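Local coordinates for malic enzyme (Entamoeba histolytica, PDB 3NV9), which catalyses the oxidative decarboxylation of malate to pyruvate, probably with NADP as hydride acceptor, and activates the drug metronidazole as a deeply entangled dimer, at the interface of chains A and B. Numbering follows the deposited sequence. Chains: chain A/B, Malic enzyme.

Contact 1: the interface of chains A and B. Residues chain A 103, 328, 349-351, 356, 358, 360, 408; chain B 65-66.
B:Tyr65 and B:Thr66, from the YTPGV segment of the malic enzymes, reach into a pocket of chain A; this tyrosine is the family's likely catalytic one. Hydrogen bonds come first. B:Tyr65 OH donates to the side-chain amide oxygen A:Asn358 OD1 at 2.6 Å, the two side chains meeting tip to tip with ring and amide planes 62° apart. OD1 is gripped twice, because A:Ser360 N also donates to it, on a lone pair in the carbonyl plane. At its other end the same amide gives ND2 to A:Gly349 O (2.9 Å), which, though tilted from the amide plane, helps set which way OD1 faces. B:Thr66 OG1 reaches A:Gly349 O as well, at 3.2 Å, but from above the carbonyl plane. A water carries the next link, 2.7 Å from B:Thr66 O and bound also to A:Gln356 OE1. Apolar packing centres on the methyl of B:Thr66. With OG1 turned toward the glycine (chi1 46°), CG2 lands 3.4 Å from A:Asn328 CG and sits near both A:Leu103 methyls. In the fold, chain B's loop after helix 61-64 plugs between the 3-10 helix 103-105 of chain A and loops of its NAD-binding domain.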
loop_
_atom_site.group_PDB
_atom_site.type_symbol
_atom_site.label_atom_id
_atom_site.label_comp_id
_atom_site.label_asym_id
_atom_site.label_seq_id
_atom_site.Cartn_x
_atom_site.Cartn_y
_atom_site.Cartn_z
ATOM N N LEU A 103 19.626 -7.394 1.888
ATOM C CA LEU A 103 21.000 -7.276 1.421
ATOM C C LEU A 103 21.935 -8.138 2.270
ATOM O O LEU A 103 21.534 -9.182 2.721
ATOM C CB LEU A 103 21.453 -5.842 1.412
ATOM C CG LEU A 103 20.452 -4.821 0.879
ATOM C CD1 LEU A 103 21.007 -3.417 1.172
ATOM C CD2 LEU A 103 20.233 -5.027 -0.639
ATOM N N ASN A 328 25.925 -6.505 -1.417
ATOM C CA ASN A 328 25.609 -5.180 -0.936
ATOM C C ASN A 328 25.571 -5.217 0.580
ATOM O O ASN A 328 25.155 -6.237 1.139
ATOM C CB ASN A 328 24.239 -4.819 -1.490
ATOM C CG ASN A 328 24.272 -4.547 -3.035
ATOM O OD1 ASN A 328 23.523 -5.136 -3.791
ATOM N ND2 ASN A 328 25.126 -3.641 -3.462
ATOM N N GLY A 349 26.883 -4.386 -7.266
ATOM C CA GLY A 349 25.479 -4.056 -7.048
ATOM C C GLY A 349 25.218 -2.581 -6.813
ATOM O O GLY A 349 24.076 -2.174 -6.731
ATOM N N ARG A 350 26.254 -1.767 -6.763
ATOM C CA ARG A 350 26.145 -0.357 -6.358
ATOM C C ARG A 350 26.136 0.635 -7.518
ATOM O O ARG A 350 26.852 0.446 -8.500
ATOM C CB ARG A 350 27.316 -0.002 -5.417
ATOM C CG ARG A 350 27.286 -0.773 -4.145
ATOM C CD ARG A 350 28.571 -0.705 -3.321
ATOM N NE ARG A 350 28.950 0.669 -3.028
ATOM C CZ ARG A 350 29.758 1.049 -2.035
ATOM N NH1 ARG A 350 30.244 0.163 -1.156
ATOM N NH2 ARG A 350 30.023 2.339 -1.873
ATOM N N GLY A 351 25.386 1.731 -7.382
ATOM C CA GLY A 351 25.433 2.808 -8.381
ATOM C C GLY A 351 26.537 3.827 -8.205
ATOM O O GLY A 351 26.599 4.808 -8.942
ATOM N N GLN A 356 26.660 -1.143 -12.791
ATOM C CA GLN A 356 25.760 -1.559 -11.707
ATOM C C GLN A 356 24.890 -2.665 -12.214
ATOM O O GLN A 356 23.937 -2.434 -12.988
ATOM C CB GLN A 356 24.892 -0.425 -11.147
ATOM C CG GLN A 356 23.897 -0.966 -10.069
ATOM C CD GLN A 356 23.164 0.116 -9.283
ATOM O OE1 GLN A 356 22.808 -0.083 -8.110
ATOM N NE2 GLN A 356 22.958 1.261 -9.902
ATOM N N ASN A 358 22.358 -4.836 -11.006
ATOM C CA ASN A 358 21.400 -4.841 -9.892
ATOM C C ASN A 358 19.996 -5.005 -10.510
ATOM O O ASN A 358 19.722 -4.391 -11.583
ATOM C CB ASN A 358 21.476 -3.502 -9.119
ATOM C CG ASN A 358 20.705 -3.520 -7.793
ATOM O OD1 ASN A 358 19.435 -3.537 -7.747
ATOM N ND2 ASN A 358 21.476 -3.529 -6.677
ATOM N N SER A 360 17.254 -3.550 -10.060
ATOM C CA SER A 360 16.546 -2.309 -10.250
ATOM C C SER A 360 16.525 -1.913 -11.718
ATOM O O SER A 360 15.718 -1.121 -12.159
ATOM C CB SER A 360 17.227 -1.183 -9.448
ATOM O OG SER A 360 18.581 -0.980 -9.867
ATOM N N MET A 408 19.974 3.130 -14.179
ATOM C CA MET A 408 18.714 3.622 -13.661
ATOM C C MET A 408 18.403 5.051 -14.116
ATOM O O MET A 408 17.240 5.497 -14.060
ATOM C CB MET A 408 18.655 3.558 -12.125
ATOM C CG MET A 408 18.792 2.171 -11.563
ATOM S SD MET A 408 18.369 2.235 -9.810
ATOM C CE MET A 408 19.949 2.813 -9.098
ATOM N N TYR B 65 18.851 3.440 -1.888
ATOM C CA TYR B 65 19.031 2.104 -2.353
ATOM C C TYR B 65 20.476 1.738 -2.013
ATOM O O TYR B 65 21.113 2.395 -1.192
ATOM C CB TYR B 65 18.804 2.108 -3.877
ATOM C CG TYR B 65 18.460 0.780 -4.507
ATOM C CD1 TYR B 65 19.129 0.328 -5.630
ATOM C CD2 TYR B 65 17.436 -0.023 -3.990
ATOM C CE1 TYR B 65 18.784 -0.915 -6.224
ATOM C CE2 TYR B 65 17.082 -1.230 -4.591
ATOM C CZ TYR B 65 17.754 -1.676 -5.699
ATOM O OH TYR B 65 17.413 -2.899 -6.262
ATOM N N THR B 66 21.019 0.698 -2.606
ATOM C CA THR B 66 22.371 0.280 -2.234
ATOM C C THR B 66 23.376 1.263 -2.772
ATOM O O THR B 66 23.199 1.745 -3.887
ATOM C CB THR B 66 22.748 -1.085 -2.825
ATOM O OG1 THR B 66 22.357 -1.116 -4.220
ATOM C CG2 THR B 66 22.040 -2.109 -2.144
HETATM O O HOH W 1 22.215 2.377 -6.335
#

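Contact 2: the interface of chains A and B. Residues chain A 80, 89, 157-158, 160-161; chain B 110-111, 136-138.
A:Arg157, A:His160 and A:Thr161 press onto the end of strand 131-136 and the following residues of chain B, a contact between the N-terminal malic enzyme domains of the two subunits. The tight side is polar and largely backbone. A:Thr161 OG1 is held twice by one residue: it donates to B:Cys136 O at 2.8 Å and accepts from B:Cys136 N at the same 2.8 Å, clamping the hydroxyl to the strand's last residue. Further along, B:Asp138 N donates to A:Arg157 O (3.0 Å), a carbonyl at the end of helix 148-158. A:Arg157 answers with its side chain: extended as far as NE and then turned at chi4 (-77°), it brings NH1 to B:Asp138 O at 2.9 Å. That bond is nearly straight, 166° at the hydrogen, and the oxygen lies in the guanidinium plane. The arginine thus reads the backbone carbonyl; the B:Asp138 carboxylate is not in contact with it, though its charge may still favour the guanidinium nearby.

Toward the prolines the contact turns to broad, apolar van der Waals packing without hydrogen bonds across, fraying at A:Arg89. B:Pro110 CB lies over one face of the A:His160 imidazole, offset toward the rim, 3.9 Å from CG. B:Pro111 crosses the same ring obliquely, its CD 3.8 Å from A:His160 CD2, and presents CG to the side-chain amide of A:Asn80. A:Arg89 merely brushes B:Pro111 CB with NH1, at 3.9 Å, while the A:His160 carbonyl oxygen sits over a face of its guanidinium.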
loop_
_atom_site.group_PDB
_atom_site.type_symbol
_atom_site.label_atom_id
_atom_site.label_comp_id
_atom_site.label_asym_id
_atom_site.label_seq_id
_atom_site.Cartn_x
_atom_site.Cartn_y
_atom_site.Cartn_z
ATOM N N ASN A 80 -15.078 -10.778 -10.821
ATOM C CA ASN A 80 -13.836 -10.495 -10.053
ATOM C C ASN A 80 -12.739 -9.872 -10.925
ATOM O O ASN A 80 -12.008 -9.035 -10.415
ATOM C CB ASN A 80 -13.233 -11.724 -9.320
ATOM C CG ASN A 80 -13.995 -12.135 -8.017
ATOM O OD1 ASN A 80 -15.122 -11.664 -7.655
ATOM N ND2 ASN A 80 -13.372 -13.034 -7.313
ATOM N N ARG A 89 -5.834 -1.996 -8.459
ATOM C CA ARG A 89 -5.276 -3.376 -8.485
ATOM C C ARG A 89 -4.495 -3.729 -9.778
ATOM O O ARG A 89 -3.383 -4.273 -9.731
ATOM C CB ARG A 89 -6.359 -4.424 -8.242
ATOM C CG ARG A 89 -5.820 -5.861 -8.278
ATOM C CD ARG A 89 -6.951 -6.905 -8.018
ATOM N NE ARG A 89 -6.391 -8.221 -7.653
ATOM C CZ ARG A 89 -7.027 -9.407 -7.673
ATOM N NH1 ARG A 89 -8.337 -9.510 -8.002
ATOM N NH2 ARG A 89 -6.353 -10.505 -7.304
ATOM N N ARG A 157 -3.928 -14.794 1.032
ATOM C CA ARG A 157 -5.010 -13.961 1.542
ATOM C C ARG A 157 -5.007 -12.546 0.938
ATOM O O ARG A 157 -6.084 -11.977 0.679
ATOM C CB ARG A 157 -4.963 -13.909 3.057
ATOM C CG ARG A 157 -5.293 -15.257 3.740
ATOM C CD ARG A 157 -5.572 -15.086 5.242
ATOM N NE ARG A 157 -5.604 -16.395 5.909
ATOM C CZ ARG A 157 -6.628 -17.264 5.858
ATOM N NH1 ARG A 157 -7.744 -16.954 5.192
ATOM N NH2 ARG A 157 -6.532 -18.452 6.460
ATOM N N ILE A 158 -3.803 -12.011 0.674
ATOM C CA ILE A 158 -3.639 -10.605 0.280
ATOM C C ILE A 158 -3.654 -10.406 -1.223
ATOM O O ILE A 158 -3.881 -9.308 -1.688
ATOM C CB ILE A 158 -2.356 -9.979 0.856
ATOM C CG1 ILE A 158 -2.528 -8.464 1.086
ATOM C CG2 ILE A 158 -1.119 -10.328 -0.016
ATOM C CD1 ILE A 158 -1.247 -7.833 1.809
ATOM N N HIS A 160 -5.636 -10.637 -3.361
ATOM C CA HIS A 160 -6.844 -10.016 -3.883
ATOM C C HIS A 160 -6.765 -8.504 -4.009
ATOM O O HIS A 160 -7.597 -7.888 -4.690
ATOM C CB HIS A 160 -8.052 -10.447 -3.059
ATOM C CG HIS A 160 -8.264 -11.916 -3.122
ATOM N ND1 HIS A 160 -7.721 -12.787 -2.191
ATOM C CD2 HIS A 160 -8.868 -12.682 -4.053
ATOM C CE1 HIS A 160 -7.988 -14.026 -2.553
ATOM N NE2 HIS A 160 -8.687 -13.987 -3.674
ATOM N N THR A 161 -5.742 -7.943 -3.361
ATOM C CA THR A 161 -5.458 -6.528 -3.396
ATOM C C THR A 161 -4.607 -6.159 -4.627
ATOM O O THR A 161 -4.599 -5.000 -5.057
ATOM C CB THR A 161 -4.707 -6.157 -2.065
ATOM O OG1 THR A 161 -5.619 -6.341 -0.976
ATOM C CG2 THR A 161 -4.199 -4.706 -2.035
ATOM N N PRO B 110 -13.780 -11.399 -1.757
ATOM C CA PRO B 110 -12.595 -10.709 -1.222
ATOM C C PRO B 110 -12.079 -9.461 -1.995
ATOM O O PRO B 110 -11.935 -8.427 -1.367
ATOM C CB PRO B 110 -11.556 -11.823 -1.090
ATOM C CG PRO B 110 -12.344 -13.100 -1.034
ATOM C CD PRO B 110 -13.545 -12.860 -1.894
ATOM N N PRO B 111 -11.901 -9.525 -3.343
ATOM C CA PRO B 111 -11.603 -8.269 -4.077
ATOM C C PRO B 111 -12.801 -7.306 -4.154
ATOM O O PRO B 111 -12.666 -6.127 -4.527
ATOM C CB PRO B 111 -11.230 -8.778 -5.478
ATOM C CG PRO B 111 -12.077 -9.952 -5.659
ATOM C CD PRO B 111 -12.072 -10.642 -4.293
ATOM N N CYS B 136 -7.531 -5.775 0.993
ATOM C CA CYS B 136 -8.692 -6.578 0.924
ATOM C C CYS B 136 -8.138 -7.972 0.940
ATOM O O CYS B 136 -7.228 -8.284 0.143
ATOM C CB CYS B 136 -9.461 -6.286 -0.367
ATOM S SG CYS B 136 -10.404 -4.745 -0.200
ATOM N N ILE B 137 -8.613 -8.785 1.895
ATOM C CA ILE B 137 -8.120 -10.160 2.065
ATOM C C ILE B 137 -9.241 -11.179 2.035
ATOM O O ILE B 137 -10.428 -10.840 2.080
ATOM C CB ILE B 137 -7.346 -10.342 3.394
ATOM C CG1 ILE B 137 -8.345 -10.370 4.592
ATOM C CG2 ILE B 137 -6.283 -9.237 3.503
ATOM C CD1 ILE B 137 -7.722 -10.503 6.003
ATOM N N ASP B 138 -8.830 -12.431 1.917
ATOM C CA ASP B 138 -9.711 -13.600 2.012
ATOM C C ASP B 138 -9.489 -14.087 3.438
ATOM O O ASP B 138 -8.392 -14.520 3.723
ATOM C CB ASP B 138 -9.252 -14.729 1.031
ATOM C CG ASP B 138 -10.265 -15.925 0.959
ATOM O OD1 ASP B 138 -11.268 -15.938 1.705
ATOM O OD2 ASP B 138 -10.102 -16.819 0.106
#

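Contact 3: the interface of chains A and B. Residues chain A 39, 43, 45-46, 122, 465; chain B 52-54, 60, 64.
The C-terminal end of helix 21-43, the loop after it and helix 114-128 of chain A, joined by a loop near the C-terminus, meet the loop 52-54 and helix 61-64 of chain B, and A:Tyr43 and A:Lys46 carry the touch. The elements from chain B belong to the N-terminal malic enzyme domain. A:Tyr43 lies flat against the loop: B:Cys53 CA sits over the centre of its ring, 3.7 Å from the centroid, a CH-pi contact, while B:Thr54 packs its CB against the phenol oxygen. A:Ile465 covers the same loop, its CG2 3.6 Å from B:Lys52 O.

A:Lys46 works at both ends. Its carbonyl oxygen accepts B:Lys52 N at 2.8 Å, from above the carbonyl plane. Its side chain, bent at chi3 (-64°), runs antiparallel past B:Tyr64, with CD 3.5 Å from CD1 of the ring, and delivers the ammonium NZ to B:Tyr64 O at 2.9 Å. The phenol is pinned at its edge: B:Tyr64 OH donates to an in-plane lone pair of B:Thr54 O (2.7 Å). The A:Val39 side chain crosses that of B:Tyr64 at about a right angle and wedges CG2 between the tyrosine and B:Trp60, 3.7 Å from CZ3 of the indole. A:Leu122 CD2 approaches the tyrosine at CD2.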
loop_
_atom_site.group_PDB
_atom_site.type_symbol
_atom_site.label_atom_id
_atom_site.label_comp_id
_atom_site.label_asym_id
_atom_site.label_seq_id
_atom_site.Cartn_x
_atom_site.Cartn_y
_atom_site.Cartn_z
ATOM N N VAL A 39 18.582 11.655 4.835
ATOM C CA VAL A 39 17.504 11.911 3.874
ATOM C C VAL A 39 16.240 11.103 4.179
ATOM O O VAL A 39 15.145 11.541 3.896
ATOM C CB VAL A 39 17.985 11.685 2.383
ATOM C CG1 VAL A 39 18.162 10.238 2.112
ATOM C CG2 VAL A 39 16.928 12.209 1.374
ATOM N N TYR A 43 12.574 13.293 4.902
ATOM C CA TYR A 43 11.315 13.191 4.197
ATOM C C TYR A 43 10.363 12.175 4.899
ATOM O O TYR A 43 9.197 11.976 4.448
ATOM C CB TYR A 43 11.523 12.795 2.725
ATOM C CG TYR A 43 12.358 13.769 1.869
ATOM C CD1 TYR A 43 11.853 15.040 1.544
ATOM C CD2 TYR A 43 13.625 13.421 1.378
ATOM C CE1 TYR A 43 12.561 15.923 0.791
ATOM C CE2 TYR A 43 14.346 14.305 0.586
ATOM C CZ TYR A 43 13.773 15.582 0.305
ATOM O OH TYR A 43 14.410 16.542 -0.417
ATOM N N GLY A 45 10.692 8.888 4.962
ATOM C CA GLY A 45 10.423 7.859 3.957
ATOM C C GLY A 45 10.659 8.362 2.552
ATOM O O GLY A 45 11.355 9.363 2.380
ATOM N N LYS A 46 10.086 7.678 1.566
ATOM C CA LYS A 46 10.408 7.938 0.181
ATOM C C LYS A 46 9.183 8.050 -0.700
ATOM O O LYS A 46 9.252 8.732 -1.711
ATOM C CB LYS A 46 11.391 6.902 -0.364
ATOM C CG LYS A 46 12.865 7.109 0.218
ATOM C CD LYS A 46 13.775 5.948 -0.163
ATOM C CE LYS A 46 13.284 4.571 0.505
ATOM N NZ LYS A 46 14.432 3.666 0.728
ATOM N N LEU A 122 9.665 2.778 -4.609
ATOM C CA LEU A 122 9.992 4.093 -5.178
ATOM C C LEU A 122 10.448 3.870 -6.647
ATOM O O LEU A 122 9.966 4.556 -7.586
ATOM C CB LEU A 122 11.111 4.801 -4.372
ATOM C CG LEU A 122 11.791 6.002 -5.081
ATOM C CD1 LEU A 122 10.797 7.230 -5.177
ATOM C CD2 LEU A 122 13.142 6.480 -4.467
ATOM N N ILE A 465 7.695 18.728 -2.825
ATOM C CA ILE A 465 8.851 18.029 -2.323
ATOM C C ILE A 465 9.982 19.086 -2.173
ATOM O O ILE A 465 10.434 19.696 -3.145
ATOM C CB ILE A 465 9.225 16.852 -3.244
ATOM C CG1 ILE A 465 8.082 15.827 -3.307
ATOM C CG2 ILE A 465 10.417 16.149 -2.750
ATOM C CD1 ILE A 465 8.135 14.953 -4.602
ATOM N N LYS B 52 8.028 11.099 -2.592
ATOM C CA LYS B 52 7.898 12.259 -1.757
ATOM C C LYS B 52 9.269 12.763 -1.323
ATOM O O LYS B 52 9.383 13.621 -0.461
ATOM C CB LYS B 52 7.019 11.939 -0.548
ATOM C CG LYS B 52 7.661 11.006 0.521
ATOM C CD LYS B 52 6.820 10.911 1.760
ATOM C CE LYS B 52 7.556 10.148 2.907
ATOM N NZ LYS B 52 6.660 10.035 4.201
ATOM N N CYS B 53 10.320 12.275 -1.982
ATOM C CA CYS B 53 11.709 12.601 -1.634
ATOM C C CYS B 53 12.382 13.177 -2.842
ATOM O O CYS B 53 11.913 12.956 -3.942
ATOM C CB CYS B 53 12.453 11.325 -1.211
ATOM S SG CYS B 53 12.412 10.014 -2.449
ATOM N N THR B 54 13.493 13.885 -2.662
ATOM C CA THR B 54 14.240 14.507 -3.800
ATOM C C THR B 54 14.739 13.498 -4.827
ATOM O O THR B 54 15.390 12.527 -4.470
ATOM C CB THR B 54 15.424 15.412 -3.332
ATOM O OG1 THR B 54 15.975 16.087 -4.471
ATOM C CG2 THR B 54 16.553 14.590 -2.653
ATOM N N TRP B 60 21.308 10.019 -6.072
ATOM C CA TRP B 60 20.432 9.975 -4.900
ATOM C C TRP B 60 19.942 8.499 -4.635
ATOM O O TRP B 60 19.613 8.094 -3.472
ATOM C CB TRP B 60 19.270 10.961 -5.082
ATOM C CG TRP B 60 19.673 12.355 -4.624
ATOM C CD1 TRP B 60 20.068 13.422 -5.416
ATOM C CD2 TRP B 60 19.775 12.801 -3.276
ATOM N NE1 TRP B 60 20.394 14.487 -4.639
ATOM C CE2 TRP B 60 20.206 14.154 -3.320
ATOM C CE3 TRP B 60 19.522 12.199 -2.034
ATOM C CZ2 TRP B 60 20.421 14.918 -2.158
ATOM C CZ3 TRP B 60 19.723 12.957 -0.871
ATOM C CH2 TRP B 60 20.193 14.304 -0.947
ATOM N N TYR B 64 19.020 6.119 -1.391
ATOM C CA TYR B 64 17.721 5.475 -1.316
ATOM C C TYR B 64 17.726 3.942 -1.416
ATOM O O TYR B 64 16.731 3.264 -1.063
ATOM C CB TYR B 64 16.793 6.038 -2.409
ATOM C CG TYR B 64 16.485 7.495 -2.273
ATOM C CD1 TYR B 64 16.351 8.088 -1.021
ATOM C CD2 TYR B 64 16.343 8.306 -3.418
ATOM C CE1 TYR B 64 16.091 9.464 -0.907
ATOM C CE2 TYR B 64 16.068 9.661 -3.305
ATOM C CZ TYR B 64 15.936 10.239 -2.046
ATOM O OH TYR B 64 15.640 11.610 -1.938
#

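Contact 4: the interface of chains A and B. Residues chain A 66-67, 69-70, 73-74; chain B 33, 103, 105, 329.
The carboxylate of B:Asp105 is the flat polar group here, with A:Thr74 over one face and A:Ser70 near its edge. The methyl A:Thr74 CG2 stands almost directly above the carboxylate carbon, 3.6 Å from B:Asp105 CG. A:Ser70 OG comes in close to the plane and donates to the syn lone pair of B:Asp105 OD1, on the side of the other oxygen, at 2.9 Å. The puckered ring of B:Pro329 meets A:Ser70 with CB and CG; CG is 3.4 Å from A:Ser70 OG and CB lies near the serine CB.

A:Ser70 OG is anti to the backbone N (chi1 153°), which carries the hydroxyl out toward the carboxylate. A:Thr74 turns OG1 back onto its own helix, bonding to A:Ser70 O at 3.2 Å, and this fixes CG2 against B:Asp105. B:Lys33 adds its aliphatic end, CE lying 3.6 Å from A:Ser70 OG, so the hydroxyl is packed by carbon as well as bonded. Away from the polar pair, the A:Val69 and B:Leu103 side chains cross at about a right angle, with A:Val69 CG1 3.8 Å from B:Leu103 CD1, and A:Pro67 CB touches B:Pro329 O at 3.5 Å. In the fold, the start of helix 69-78 of chain A, just after the cis peptide before A:Pro67, settles between the 3-10 helix 103-105, the helix 21-42 and the cis-proline loop of chain B.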
loop_
_atom_site.group_PDB
_atom_site.type_symbol
_atom_site.label_atom_id
_atom_site.label_comp_id
_atom_site.label_asym_id
_atom_site.label_seq_id
_atom_site.Cartn_x
_atom_site.Cartn_y
_atom_site.Cartn_z
ATOM N N THR A 66 -20.009 6.352 -0.939
ATOM C CA THR A 66 -21.413 6.099 -0.907
ATOM C C THR A 66 -22.115 7.352 -1.463
ATOM O O THR A 66 -21.751 8.451 -1.131
ATOM C CB THR A 66 -21.905 5.729 0.532
ATOM O OG1 THR A 66 -23.292 5.363 0.475
ATOM C CG2 THR A 66 -21.743 6.914 1.541
ATOM N N PRO A 67 -23.122 7.182 -2.305
ATOM C CA PRO A 67 -23.726 5.925 -2.677
ATOM C C PRO A 67 -23.144 5.254 -3.903
ATOM O O PRO A 67 -23.256 4.007 -4.013
ATOM C CB PRO A 67 -25.201 6.314 -2.959
ATOM C CG PRO A 67 -25.085 7.647 -3.577
ATOM C CD PRO A 67 -23.896 8.325 -2.814
ATOM N N VAL A 69 -20.271 4.143 -4.999
ATOM C CA VAL A 69 -19.251 3.091 -4.952
ATOM C C VAL A 69 -19.843 1.681 -4.865
ATOM O O VAL A 69 -19.183 0.678 -5.107
ATOM C CB VAL A 69 -18.249 3.349 -3.773
ATOM C CG1 VAL A 69 -18.888 3.091 -2.438
ATOM C CG2 VAL A 69 -16.966 2.534 -3.942
ATOM N N SER A 70 -21.108 1.605 -4.497
ATOM C CA SER A 70 -21.824 0.323 -4.368
ATOM C C SER A 70 -21.895 -0.408 -5.706
ATOM O O SER A 70 -21.770 -1.621 -5.744
ATOM C CB SER A 70 -23.216 0.586 -3.747
ATOM O OG SER A 70 -24.137 -0.397 -4.139
ATOM N N SER A 73 -18.767 -2.289 -5.851
ATOM C CA SER A 73 -18.780 -3.465 -5.002
ATOM C C SER A 73 -19.493 -4.627 -5.678
ATOM O O SER A 73 -19.004 -5.748 -5.681
ATOM C CB SER A 73 -19.454 -3.162 -3.658
ATOM O OG SER A 73 -18.924 -1.963 -3.083
ATOM N N THR A 74 -20.651 -4.361 -6.266
ATOM C CA THR A 74 -21.441 -5.442 -6.873
ATOM C C THR A 74 -20.845 -5.862 -8.232
ATOM O O THR A 74 -20.754 -7.088 -8.539
ATOM C CB THR A 74 -22.964 -5.099 -6.917
ATOM O OG1 THR A 74 -23.147 -3.875 -7.623
ATOM C CG2 THR A 74 -23.533 -4.934 -5.461
ATOM N N LYS B 33 -24.453 5.705 -9.171
ATOM C CA LYS B 33 -24.026 4.331 -9.434
ATOM C C LYS B 33 -23.417 4.178 -10.843
ATOM O O LYS B 33 -22.335 3.611 -11.015
ATOM C CB LYS B 33 -25.161 3.362 -9.205
ATOM C CG LYS B 33 -25.492 3.193 -7.711
ATOM C CD LYS B 33 -26.636 2.203 -7.476
ATOM C CE LYS B 33 -26.513 1.598 -6.059
ATOM N NZ LYS B 33 -27.744 0.906 -5.685
ATOM N N LEU B 103 -20.752 -2.063 2.965
ATOM C CA LEU B 103 -22.001 -1.264 2.991
ATOM C C LEU B 103 -23.216 -2.239 3.074
ATOM O O LEU B 103 -23.065 -3.375 3.518
ATOM C CB LEU B 103 -22.121 -0.324 1.771
ATOM C CG LEU B 103 -20.953 0.620 1.450
ATOM C CD1 LEU B 103 -21.096 1.384 0.120
ATOM C CD2 LEU B 103 -20.830 1.610 2.551
ATOM N N ASP B 105 -24.466 -3.940 0.815
ATOM C CA ASP B 105 -24.395 -5.031 -0.187
ATOM C C ASP B 105 -23.884 -6.370 0.296
ATOM O O ASP B 105 -23.810 -7.289 -0.517
ATOM C CB ASP B 105 -23.507 -4.665 -1.390
ATOM C CG ASP B 105 -24.066 -3.542 -2.175
ATOM O OD1 ASP B 105 -23.351 -2.510 -2.300
ATOM O OD2 ASP B 105 -25.234 -3.670 -2.621
ATOM N N PRO B 329 -26.167 1.553 0.186
ATOM C CA PRO B 329 -26.183 2.837 -0.530
ATOM C C PRO B 329 -27.514 3.614 -0.484
ATOM O O PRO B 329 -27.553 4.815 -0.851
ATOM C CB PRO B 329 -25.887 2.427 -1.965
ATOM C CG PRO B 329 -26.459 1.034 -2.063
ATOM C CD PRO B 329 -26.198 0.407 -0.742
#

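Contacts 1 and 4 lie about 45 Å apart between the centres of their C-alpha atoms, yet draw on related segments with the chains exchanged: B:Thr66 and A:Leu103 in contact 1 return as A:Thr66 and B:Leu103. Contact 3 continues contact 1 along chain B, where B:Tyr64 precedes B:Tyr65, and their centres are about 17 Å apart. Contact 2 sits about 17 Å from contact 4 and 29 Å from contact 3. Helix 21-43 serves contact 3 in chain A, and its chain B counterpart serves contact 4. Each subunit thus reaches deep into the other, fitting the entangled dimer and an active site that probably needs both chains.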